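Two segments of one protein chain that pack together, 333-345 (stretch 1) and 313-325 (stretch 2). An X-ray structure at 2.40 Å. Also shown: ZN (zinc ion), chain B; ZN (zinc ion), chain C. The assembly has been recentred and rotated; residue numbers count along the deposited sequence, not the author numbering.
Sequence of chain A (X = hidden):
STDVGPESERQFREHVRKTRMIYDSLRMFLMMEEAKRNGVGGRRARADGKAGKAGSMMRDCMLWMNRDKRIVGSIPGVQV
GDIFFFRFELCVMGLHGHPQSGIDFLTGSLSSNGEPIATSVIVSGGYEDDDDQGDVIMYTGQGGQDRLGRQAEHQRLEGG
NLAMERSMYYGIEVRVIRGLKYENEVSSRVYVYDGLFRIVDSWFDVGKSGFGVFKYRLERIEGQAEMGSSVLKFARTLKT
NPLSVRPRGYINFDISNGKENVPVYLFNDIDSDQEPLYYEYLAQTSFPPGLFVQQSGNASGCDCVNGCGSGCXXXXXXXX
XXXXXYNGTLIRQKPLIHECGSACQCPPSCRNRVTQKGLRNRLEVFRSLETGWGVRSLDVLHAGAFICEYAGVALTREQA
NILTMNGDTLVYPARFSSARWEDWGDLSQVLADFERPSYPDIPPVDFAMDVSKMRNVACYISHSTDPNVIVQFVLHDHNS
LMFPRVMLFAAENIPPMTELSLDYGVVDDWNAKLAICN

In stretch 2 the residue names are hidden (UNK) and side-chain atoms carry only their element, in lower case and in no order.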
# COMPACT_ATOMS: atom_id res chain seq x y z
N GLN A 333 -9.11 -11.73 -5.38
CA GLN A 333 -9.21 -12.84 -4.44
C GLN A 333 -9.68 -14.12 -5.15
O GLN A 333 -10.48 -14.06 -6.08
CB GLN A 333 -10.20 -12.52 -3.30
CG GLN A 333 -9.73 -11.45 -2.31
CD GLN A 333 -10.66 -11.34 -1.11
OE1 GLN A 333 -11.30 -12.31 -0.70
NE2 GLN A 333 -10.75 -10.14 -0.53
N LYS A 334 -9.19 -15.27 -4.70
CA LYS A 334 -9.65 -16.58 -5.17
C LYS A 334 -9.62 -17.57 -4.00
O LYS A 334 -8.85 -17.38 -3.07
CB LYS A 334 -8.84 -17.08 -6.39
CG LYS A 334 -7.44 -16.50 -6.53
CD LYS A 334 -7.14 -16.13 -7.99
CE LYS A 334 -7.49 -17.26 -8.96
NZ LYS A 334 -6.56 -18.42 -8.85
N PRO A 335 -10.46 -18.61 -4.03
CA PRO A 335 -10.50 -19.54 -2.89
C PRO A 335 -9.22 -20.35 -2.73
O PRO A 335 -8.92 -20.84 -1.63
CB PRO A 335 -11.67 -20.47 -3.23
CG PRO A 335 -11.76 -20.43 -4.72
CD PRO A 335 -11.37 -19.03 -5.11
N LEU A 336 -8.47 -20.49 -3.81
CA LEU A 336 -7.25 -21.29 -3.81
C LEU A 336 -6.32 -20.87 -4.94
O LEU A 336 -6.73 -20.79 -6.09
CB LEU A 336 -7.59 -22.78 -3.93
CG LEU A 336 -6.43 -23.77 -3.87
CD1 LEU A 336 -5.73 -23.69 -2.52
CD2 LEU A 336 -6.94 -25.18 -4.13
N ILE A 337 -5.07 -20.61 -4.60
CA ILE A 337 -4.08 -20.26 -5.60
C ILE A 337 -3.11 -21.41 -5.84
O ILE A 337 -2.48 -21.92 -4.90
CB ILE A 337 -3.28 -19.00 -5.19
CG1 ILE A 337 -4.23 -17.82 -4.97
CG2 ILE A 337 -2.25 -18.67 -6.25
CD1 ILE A 337 -3.54 -16.54 -4.53
N HIS A 338 -3.00 -21.83 -7.10
CA HIS A 338 -2.02 -22.84 -7.49
C HIS A 338 -0.80 -22.17 -8.12
O HIS A 338 -0.85 -21.77 -9.29
CB HIS A 338 -2.63 -23.84 -8.48
CG HIS A 338 -3.79 -24.61 -7.93
ND1 HIS A 338 -3.65 -25.83 -7.31
CD2 HIS A 338 -5.12 -24.33 -7.92
CE1 HIS A 338 -4.85 -26.27 -6.94
NE2 HIS A 338 -5.75 -25.38 -7.30
N GLU A 339 0.27 -22.04 -7.35
CA GLU A 339 1.52 -21.51 -7.89
C GLU A 339 2.28 -22.62 -8.60
O GLU A 339 2.02 -23.80 -8.36
CB GLU A 339 2.38 -20.89 -6.78
CG GLU A 339 1.90 -19.52 -6.33
CD GLU A 339 2.83 -18.86 -5.33
OE1 GLU A 339 3.96 -19.36 -5.12
OE2 GLU A 339 2.43 -17.83 -4.74
N CYS A 340 3.20 -22.25 -9.47
CA CYS A 340 4.05 -23.23 -10.13
C CYS A 340 4.99 -23.87 -9.12
O CYS A 340 5.44 -23.22 -8.18
CB CYS A 340 4.84 -22.59 -11.26
SG CYS A 340 3.80 -21.89 -12.55
N GLY A 341 5.29 -25.15 -9.32
CA GLY A 341 6.20 -25.87 -8.44
C GLY A 341 7.34 -26.52 -9.21
O GLY A 341 7.63 -26.15 -10.34
N SER A 342 7.97 -27.51 -8.58
CA SER A 342 9.13 -28.17 -9.17
C SER A 342 8.77 -28.93 -10.45
O SER A 342 9.63 -29.14 -11.30
CB SER A 342 9.80 -29.11 -8.15
OG SER A 342 8.88 -30.07 -7.67
N ALA A 343 7.52 -29.33 -10.57
CA ALA A 343 7.07 -30.02 -11.77
C ALA A 343 6.95 -29.06 -12.96
O ALA A 343 6.93 -29.49 -14.12
CB ALA A 343 5.75 -30.75 -11.52
N CYS A 344 6.86 -27.76 -12.68
CA CYS A 344 6.79 -26.77 -13.75
C CYS A 344 8.16 -26.44 -14.33
O CYS A 344 9.18 -26.49 -13.63
CB CYS A 344 6.09 -25.50 -13.27
SG CYS A 344 4.39 -25.79 -12.74
N GLN A 345 8.19 -26.10 -15.61
CA GLN A 345 9.44 -25.85 -16.32
C GLN A 345 9.73 -24.37 -16.46
O GLN A 345 10.72 -23.98 -17.09
CB GLN A 345 9.42 -26.54 -17.68
CG GLN A 345 9.40 -28.05 -17.59
CD GLN A 345 9.12 -28.72 -18.92
OE1 GLN A 345 8.03 -28.61 -19.46
NE2 GLN A 345 10.12 -29.42 -19.46
N UNK A 313 -1.32 -24.93 -18.57
CA UNK A 313 -1.99 -25.85 -17.65
C UNK A 313 -2.24 -25.22 -16.28
O UNK A 313 -3.33 -25.34 -15.72
c UNK A 313 -1.20 -27.86 -16.15
c UNK A 313 -1.17 -27.13 -17.50
c UNK A 313 -0.04 -28.83 -16.03
c UNK A 313 -2.53 -28.57 -15.93
N UNK A 314 -1.22 -24.54 -15.75
CA UNK A 314 -1.34 -23.90 -14.45
C UNK A 314 -2.39 -22.80 -14.42
O UNK A 314 -3.01 -22.56 -13.38
s UNK A 314 1.16 -24.71 -13.53
c UNK A 314 0.02 -23.38 -13.99
N UNK A 315 -2.61 -22.15 -15.56
CA UNK A 315 -3.71 -21.20 -15.65
C UNK A 315 -5.06 -21.92 -15.55
O UNK A 315 -5.98 -21.45 -14.89
o UNK A 315 -4.20 -17.27 -17.89
c UNK A 315 -3.64 -20.38 -16.94
c UNK A 315 -4.60 -18.41 -18.21
c UNK A 315 -4.81 -19.43 -17.12
o UNK A 315 -4.85 -18.73 -19.39
N UNK A 316 -5.15 -23.07 -16.20
CA UNK A 316 -6.35 -23.89 -16.14
C UNK A 316 -6.61 -24.33 -14.70
O UNK A 316 -7.77 -24.41 -14.27
c UNK A 316 -6.22 -25.10 -17.05
N UNK A 317 -5.54 -24.62 -13.96
CA UNK A 317 -5.66 -25.01 -12.56
C UNK A 317 -6.21 -23.87 -11.72
O UNK A 317 -6.85 -24.09 -10.69
c UNK A 317 -4.30 -25.47 -12.00
n UNK A 317 -1.13 -27.52 -10.02
c UNK A 317 -2.38 -27.68 -10.81
c UNK A 317 -3.67 -26.65 -12.73
c UNK A 317 -2.28 -27.00 -12.18
N UNK A 318 -5.96 -22.64 -12.17
CA UNK A 318 -6.43 -21.44 -11.49
C UNK A 318 -7.68 -20.85 -12.15
O UNK A 318 -7.83 -19.64 -12.25
n UNK A 318 -3.13 -21.41 -11.09
c UNK A 318 -5.31 -20.39 -11.44
o UNK A 318 -4.21 -20.57 -9.31
c UNK A 318 -4.17 -20.80 -10.52
N UNK A 319 -8.57 -21.74 -12.60
CA UNK A 319 -9.86 -21.35 -13.17
C UNK A 319 -9.75 -20.40 -14.36
O UNK A 319 -10.63 -19.57 -14.58
o UNK A 319 -11.08 -21.68 -11.09
c UNK A 319 -10.76 -20.73 -12.10
N UNK A 320 -8.66 -20.52 -15.11
CA UNK A 320 -8.47 -19.72 -16.30
C UNK A 320 -7.77 -18.39 -16.07
O UNK A 320 -7.61 -17.60 -17.00
N UNK A 321 -7.33 -18.13 -14.84
CA UNK A 321 -6.66 -16.86 -14.56
C UNK A 321 -5.53 -16.99 -13.55
O UNK A 321 -5.77 -17.30 -12.39
o UNK A 321 -8.72 -13.79 -12.43
c UNK A 321 -8.00 -13.40 -13.38
c UNK A 321 -7.08 -14.40 -14.05
c UNK A 321 -7.67 -15.80 -14.10
o UNK A 321 -8.02 -12.22 -13.80
N UNK A 322 -4.31 -16.74 -14.01
CA UNK A 322 -3.14 -16.71 -13.14
C UNK A 322 -3.35 -15.65 -12.06
O UNK A 322 -3.68 -14.51 -12.37
c UNK A 322 -1.64 -17.46 -15.01
c UNK A 322 -1.86 -16.40 -13.93
c UNK A 322 -1.17 -18.79 -14.47
c UNK A 322 -0.66 -16.35 -13.00
N UNK A 323 -3.15 -16.03 -10.81
CA UNK A 323 -3.46 -15.16 -9.67
C UNK A 323 -2.77 -13.80 -9.69
O UNK A 323 -3.32 -12.82 -9.19
c UNK A 323 -3.16 -15.88 -8.37
N UNK A 324 -1.57 -13.72 -10.26
CA UNK A 324 -0.77 -12.51 -10.14
C UNK A 324 -0.44 -11.86 -11.48
O UNK A 324 -0.39 -12.53 -12.51
c UNK A 324 0.45 -16.03 -7.40
c UNK A 324 0.54 -12.81 -9.41
c UNK A 324 -0.01 -14.21 -5.92
c UNK A 324 0.16 -15.56 -6.14
c UNK A 324 0.57 -15.14 -8.45
c UNK A 324 0.40 -13.78 -8.26
c UNK A 324 0.12 -13.33 -6.98
o UNK A 324 0.04 -16.45 -5.10
N UNK A 325 -0.21 -10.55 -11.45
CA UNK A 325 0.28 -9.84 -12.62
C UNK A 325 1.79 -10.03 -12.75
O UNK A 325 2.38 -10.82 -12.00
o UNK A 325 0.13 -6.38 -11.27
c UNK A 325 0.52 -7.56 -11.45
c UNK A 325 -0.11 -8.34 -12.60
o UNK A 325 1.40 -8.08 -10.73
ZN ZN B . 3.28 -23.87 -13.74
ZN ZN C . 5.06 -20.65 -14.17

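Position 313 is helical and has four side-chain carbons, forked at the second. Nothing on stretch 1 lies within contact distance, and the fork identifies leucine, L313. Position 314 carries one carbon and then a sulfur, which lies 2.3 Å from the zinc ion of chain B. The same sulfur is 3.5 Å from SG of C344 and 4.0 Å from SG of C340, spacings set by shared metal coordination; the residue is cysteine, C314.

At position 315 three carbons run in line, the third bearing two oxygens. This is glutamate, E315, whose CA-to-CB bond points away from stretch 1. Position 316 has a single carbon and is alanine, A316, exposed and out of reach. Position 317 shows four carbons in a row ending in nitrogen. That terminal nitrogen stops 4.1 Å from ND1 of H338, while the backbone O of 317 approaches CD2 of H338 at 3.3 Å; the residue is lysine, K317.

Position 318 has two carbons, the second carrying one oxygen and one nitrogen. The oxygen accepts a hydrogen bond from N of H338 at 2.8 Å, and the nitrogen donates one to O of H338 at 2.9 Å. A carboxylate could not supply that donor, so the side chain is an amide, and its length makes it asparagine, N318. Its ND2 also donates to O of C314 at 2.6 Å, tying the amide back to the helix.

Position 319 bears one carbon and one oxygen: serine, S319, which makes no contact with stretch 1. Position 320 has no side-chain atoms and is glycine, G320; at its backbone angles, phi 90° and psi 4°, a CB would be jammed against the preceding carbonyl O. Position 321 has three carbons, the third with two oxygens, and is glutamate, E321. It closes a type I' turn begun at N318, with its N donating to O of N318 at 3.0 Å.

Position 322 holds four carbons, forked at the first with one arm two carbons long, the pattern of isoleucine, I322; its CA-to-CB bond points away. Position 323 has one carbon, CB, which packs 3.6 Å from CG2 of I337 and 4.0 Å from CD of K334: alanine, A323. Position 324 shows one carbon and a six-carbon ring bearing an oxygen. This oxygen makes a weak hydrogen bond to OE2 of E339 at 2.8 Å, and the ring carbon that bears it lies 3.9 Å from CG2 of I337; the residue is tyrosine, Y324. Position 325, two carbons with two oxygens on the second, is aspartate, D325, beyond reach of stretch 1.

The contact combines three kinds of attachment. Metal coordination joins C314 to C340 and C344 through the chain B zinc, completed by a ligand elsewhere in the structure. N318 then pairs with both the backbone N and O of H338, using its side chain much as a neighbouring strand would use its backbone. Beyond it, I337 packs against A323 and Y324, extending the interface with apolar contact.

Stretch 2, residues 313-325: LCEAKNSGEIAYD
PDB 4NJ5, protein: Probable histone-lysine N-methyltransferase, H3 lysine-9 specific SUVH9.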